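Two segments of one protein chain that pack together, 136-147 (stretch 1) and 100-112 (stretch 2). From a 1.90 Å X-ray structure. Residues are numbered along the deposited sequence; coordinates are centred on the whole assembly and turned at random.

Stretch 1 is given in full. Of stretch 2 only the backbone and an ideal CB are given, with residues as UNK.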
# COMPACT_ATOMS: atom_id res chain seq x y z
N LEU A 136 7.48 3.55 10.78
CA LEU A 136 8.86 3.31 10.36
C LEU A 136 9.37 2.00 10.89
O LEU A 136 9.99 1.23 10.13
CB LEU A 136 9.80 4.45 10.77
CG LEU A 136 9.59 5.73 9.95
CD1 LEU A 136 10.34 6.92 10.60
CD2 LEU A 136 10.00 5.54 8.49
N VAL A 137 9.10 1.73 12.16
CA VAL A 137 9.52 0.45 12.77
C VAL A 137 8.83 -0.75 12.07
O VAL A 137 9.49 -1.75 11.70
CB VAL A 137 9.31 0.45 14.30
CG1 VAL A 137 9.42 -0.97 14.92
CG2 VAL A 137 10.31 1.41 14.97
N ARG A 138 7.51 -0.62 11.85
CA ARG A 138 6.75 -1.71 11.22
C ARG A 138 7.17 -1.97 9.75
O ARG A 138 7.29 -3.13 9.31
CB ARG A 138 5.24 -1.43 11.33
CG ARG A 138 4.69 -1.71 12.75
CD ARG A 138 3.16 -1.45 12.83
NE ARG A 138 2.83 -0.02 12.90
CZ ARG A 138 2.28 0.68 11.90
NH1 ARG A 138 1.96 0.12 10.73
NH2 ARG A 138 2.03 1.97 12.09
N THR A 139 7.42 -0.90 9.01
CA THR A 139 7.94 -1.06 7.64
C THR A 139 9.34 -1.71 7.66
O THR A 139 9.65 -2.61 6.87
CB THR A 139 7.92 0.28 6.87
OG1 THR A 139 6.57 0.74 6.75
CG2 THR A 139 8.49 0.10 5.45
N SER A 140 10.18 -1.28 8.60
CA SER A 140 11.52 -1.83 8.74
C SER A 140 11.44 -3.33 9.11
O SER A 140 12.16 -4.14 8.53
CB SER A 140 12.32 -1.03 9.78
OG SER A 140 12.53 0.29 9.31
N LEU A 141 10.58 -3.69 10.04
CA LEU A 141 10.35 -5.12 10.35
C LEU A 141 9.92 -5.93 9.11
O LEU A 141 10.41 -7.05 8.87
CB LEU A 141 9.30 -5.26 11.45
CG LEU A 141 9.71 -4.84 12.87
CD1 LEU A 141 8.47 -4.61 13.70
CD2 LEU A 141 10.63 -5.88 13.55
N ALA A 142 8.98 -5.38 8.35
CA ALA A 142 8.51 -6.06 7.13
C ALA A 142 9.68 -6.29 6.14
O ALA A 142 9.81 -7.38 5.57
CB ALA A 142 7.40 -5.26 6.47
N LEU A 143 10.53 -5.27 5.96
CA LEU A 143 11.58 -5.34 4.94
C LEU A 143 12.82 -6.09 5.36
O LEU A 143 13.55 -6.60 4.50
CB LEU A 143 11.97 -3.94 4.46
CG LEU A 143 10.85 -3.09 3.84
CD1 LEU A 143 11.38 -1.72 3.56
CD2 LEU A 143 10.27 -3.69 2.55
N ALA A 144 13.08 -6.15 6.67
CA ALA A 144 14.34 -6.74 7.13
C ALA A 144 14.36 -8.26 7.02
O ALA A 144 15.41 -8.88 7.16
CB ALA A 144 14.67 -6.28 8.54
N SER A 145 13.21 -8.87 6.75
CA SER A 145 13.20 -10.27 6.36
C SER A 145 13.46 -10.55 4.88
O SER A 145 13.36 -11.71 4.43
CB SER A 145 11.89 -10.95 6.80
OG SER A 145 10.79 -10.33 6.17
N GLN A 146 13.76 -9.50 4.11
CA GLN A 146 13.97 -9.64 2.68
C GLN A 146 12.83 -10.45 2.01
O GLN A 146 13.06 -11.47 1.33
CB GLN A 146 15.34 -10.28 2.41
CG GLN A 146 16.47 -9.37 2.88
CD GLN A 146 17.80 -9.64 2.20
OE1 GLN A 146 18.70 -10.19 2.83
NE2 GLN A 146 17.92 -9.25 0.94
N PRO A 147 11.58 -9.97 2.18
CA PRO A 147 10.43 -10.67 1.62
C PRO A 147 10.50 -10.68 0.12
O PRO A 147 11.02 -9.72 -0.51
CB PRO A 147 9.23 -9.78 2.05
CG PRO A 147 9.83 -8.39 2.22
CD PRO A 147 11.21 -8.68 2.80
N UNK A 100 9.75 -16.13 12.51
CA UNK A 100 8.50 -16.16 11.74
C UNK A 100 8.73 -15.85 10.27
O UNK A 100 8.11 -16.48 9.41
CB UNK A 100 7.49 -15.16 12.32
N UNK A 101 9.61 -14.89 9.98
CA UNK A 101 9.85 -14.44 8.62
C UNK A 101 11.31 -14.54 8.19
O UNK A 101 11.67 -14.13 7.07
CB UNK A 101 9.38 -12.99 8.47
N UNK A 102 12.17 -15.02 9.09
CA UNK A 102 13.62 -14.98 8.77
C UNK A 102 14.18 -13.57 8.77
O UNK A 102 15.07 -13.25 7.99
CB UNK A 102 13.88 -15.62 7.40
N UNK A 103 13.64 -12.70 9.62
CA UNK A 103 14.17 -11.34 9.73
C UNK A 103 15.67 -11.37 10.13
O UNK A 103 16.07 -12.16 10.99
CB UNK A 103 13.36 -10.54 10.75
N UNK A 104 16.44 -10.50 9.49
CA UNK A 104 17.88 -10.35 9.76
C UNK A 104 18.06 -9.18 10.72
O UNK A 104 17.82 -8.03 10.35
CB UNK A 104 18.67 -10.13 8.47
N UNK A 105 18.45 -9.47 11.96
CA UNK A 105 18.56 -8.43 13.00
C UNK A 105 19.51 -7.33 12.59
O UNK A 105 19.22 -6.17 12.80
CB UNK A 105 19.03 -9.04 14.32
N UNK A 106 20.65 -7.69 11.99
CA UNK A 106 21.65 -6.69 11.60
C UNK A 106 21.07 -5.72 10.57
O UNK A 106 21.29 -4.51 10.66
CB UNK A 106 22.90 -7.37 11.04
N UNK A 107 20.34 -6.25 9.59
CA UNK A 107 19.71 -5.41 8.56
C UNK A 107 18.67 -4.52 9.21
O UNK A 107 18.62 -3.33 8.90
CB UNK A 107 19.07 -6.26 7.46
N UNK A 108 17.86 -5.08 10.09
CA UNK A 108 16.89 -4.25 10.84
C UNK A 108 17.57 -3.08 11.60
O UNK A 108 17.08 -1.94 11.60
CB UNK A 108 16.12 -5.13 11.83
N UNK A 109 18.67 -3.38 12.28
CA UNK A 109 19.41 -2.36 13.03
C UNK A 109 20.01 -1.33 12.12
O UNK A 109 20.05 -0.13 12.45
CB UNK A 109 20.51 -3.00 13.87
N UNK A 110 20.48 -1.77 10.95
CA UNK A 110 20.99 -0.88 9.91
C UNK A 110 19.93 0.13 9.44
O UNK A 110 20.21 1.33 9.30
CB UNK A 110 21.49 -1.70 8.72
N UNK A 111 18.70 -0.34 9.21
CA UNK A 111 17.57 0.52 8.87
C UNK A 111 17.25 1.51 10.00
O UNK A 111 17.07 2.69 9.75
CB UNK A 111 16.34 -0.33 8.56
N UNK A 112 17.19 1.03 11.23
CA UNK A 112 16.89 1.94 12.36
C UNK A 112 17.95 3.06 12.44
O UNK A 112 17.61 4.24 12.56
CB UNK A 112 16.84 1.16 13.68

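Position 100 has nothing of stretch 1 within 5.5 Å of its ideal CB, so this contact sets no rule there; the residue is Leu100, and it makes no contact.

At 101 the chain leaves helical angles, and CA-to-CB points toward stretch 1, with the ideal CB 3.6 Å from CB of Ser145. A branch at CB would be crowded, whereas a flexible chain could turn aside. Lys101 does this: chi1 and chi2 are both m, and its end leads away to a hydrogen bond elsewhere in the structure. Its backbone stays close, with Lys101 O 3.2 Å from Ser145 CB, and one water lies 2.8 Å from both Lys101 O and Ser145 O, joining the two carbonyls.

Position 102 has phi/psi of 69/33. Positive phi by itself favours glycine, with asparagine the usual second choice, and Gly102 is found. After the turn, the CA of 103 lies 3.7 Å from the CA of Ser145, the shorter of the two CA register distances.

The CB of 103 points sideways, near Ser145 CB and the carbonyls of Ala144 and Leu141. Beyond lie the methyls of Leu141 and Ala144, a greasy surface suited to leucine, isoleucine or methionine. Leu103 reaches both, CD1 lying 3.7 Å from Leu141 CD2 and CG 3.8 Å from Ala144 CB.

Position 104 precedes a helix, with angles of -97/111, and its backbone N meets the O of Ala144. Any residue but proline could make that bond; the N-cap asks for aspartate, asparagine, serine or threonine. Asp104 serves both: its N donates to Ala144 O (3.0 Å, 170°), and Asp104 OD2 accepts from the backbone N of 107 at 2.7 Å, a capping bond.

Positions 105 and 106 are free of stretch 1, the first pointing away and the second out of reach, so this contact sets no preference, and polar, charged or apolar chains would all do. They are Arg105 and Asp106.

At 107 CB points toward stretch 1, its ideal position 4.5 Å from Ala144 O. A medium apolar chain would cover Ala144. Leu107 places CG 4.3 Å from Ala144 CB, and its CD2 comes 4.0 Å from Gln146 CG.

The ideal CB of 108 is 3.8 Å from Ala144 CB, where the small alanine lets the backbones approach. CB points sideways, along a groove lined by Val137, Ser140, Leu141 and Ala144, so a long apolar or aromatic chain would fill it. Phe108 is the knob in that hole: chi1 is t, CE1 lies 3.7 Å from Leu141 CG and 3.8 Å from Ser140 CB, and Ala144 CB sits at the ring edge.

Positions 109 and 110 are out of reach, so almost any side chain would do: Leu109 and Glu110.

Position 111 points toward stretch 1, with its ideal CB 3.9 Å from Ser140 OG. That hydroxyl already donates to Leu136 O, so an apolar chain is acceptable, preferably a long one reaching Leu143. Met111 runs past Ser140, SD 3.6 Å from Ser140 O, and sets CE 3.7 Å from Leu143 CB.

The CB of 112 is sideways and distant, so only a chain of some length touches Val137. Leu112 does, CD2 lying 4.2 Å from Val137 CG2.

Stretch 2 100-112: LKGLDRDLFLEML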
# COMPACT_ATOMS: atom_id res chain seq x y z
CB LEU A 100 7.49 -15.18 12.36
CG LEU A 100 6.03 -15.21 11.85
CD1 LEU A 100 5.37 -16.56 12.19
CD2 LEU A 100 5.23 -14.04 12.43
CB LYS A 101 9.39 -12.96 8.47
CG LYS A 101 7.88 -12.72 8.69
CD LYS A 101 6.96 -13.51 7.72
CE LYS A 101 5.49 -13.16 7.98
NZ LYS A 101 4.55 -13.86 6.99
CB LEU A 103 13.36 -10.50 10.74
CG LEU A 103 13.79 -9.04 11.05
CD1 LEU A 103 12.57 -8.23 11.48
CD2 LEU A 103 14.84 -9.06 12.18
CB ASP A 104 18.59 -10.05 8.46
CG ASP A 104 20.10 -9.90 8.63
OD1 ASP A 104 20.82 -10.82 8.21
OD2 ASP A 104 20.56 -8.90 9.20
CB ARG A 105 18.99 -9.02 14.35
CG ARG A 105 19.18 -7.96 15.46
CD ARG A 105 19.53 -8.63 16.78
NE ARG A 105 18.36 -9.24 17.41
CZ ARG A 105 17.54 -8.60 18.24
NH1 ARG A 105 17.74 -7.33 18.53
NH2 ARG A 105 16.49 -9.24 18.75
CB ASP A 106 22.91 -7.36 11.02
CG ASP A 106 23.91 -7.84 12.11
OD1 ASP A 106 23.63 -7.72 13.31
OD2 ASP A 106 24.98 -8.34 11.73
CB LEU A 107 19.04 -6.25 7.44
CG LEU A 107 18.29 -5.51 6.33
CD1 LEU A 107 19.16 -4.43 5.70
CD2 LEU A 107 17.76 -6.46 5.23
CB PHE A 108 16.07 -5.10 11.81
CG PHE A 108 15.10 -4.31 12.64
CD1 PHE A 108 13.90 -3.84 12.08
CD2 PHE A 108 15.38 -4.03 13.98
CE1 PHE A 108 13.01 -3.09 12.84
CE2 PHE A 108 14.49 -3.29 14.76
CZ PHE A 108 13.30 -2.81 14.19
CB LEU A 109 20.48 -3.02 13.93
CG LEU A 109 19.97 -3.90 15.08
CD1 LEU A 109 21.12 -4.47 15.93
CD2 LEU A 109 18.97 -3.17 15.98
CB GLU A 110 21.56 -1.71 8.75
CG GLU A 110 21.80 -0.96 7.45
CD GLU A 110 22.12 -1.88 6.28
OE1 GLU A 110 22.73 -2.95 6.50
OE2 GLU A 110 21.74 -1.54 5.13
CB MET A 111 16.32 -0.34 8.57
CG MET A 111 16.46 -1.28 7.36
SD MET A 111 15.00 -2.39 7.15
CE MET A 111 15.45 -3.10 5.55
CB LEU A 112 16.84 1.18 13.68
CG LEU A 112 15.67 0.29 14.06
CD1 LEU A 112 15.75 -0.05 15.54
CD2 LEU A 112 14.35 0.97 13.73
O HOH W 1 12.07 -14.15 4.31
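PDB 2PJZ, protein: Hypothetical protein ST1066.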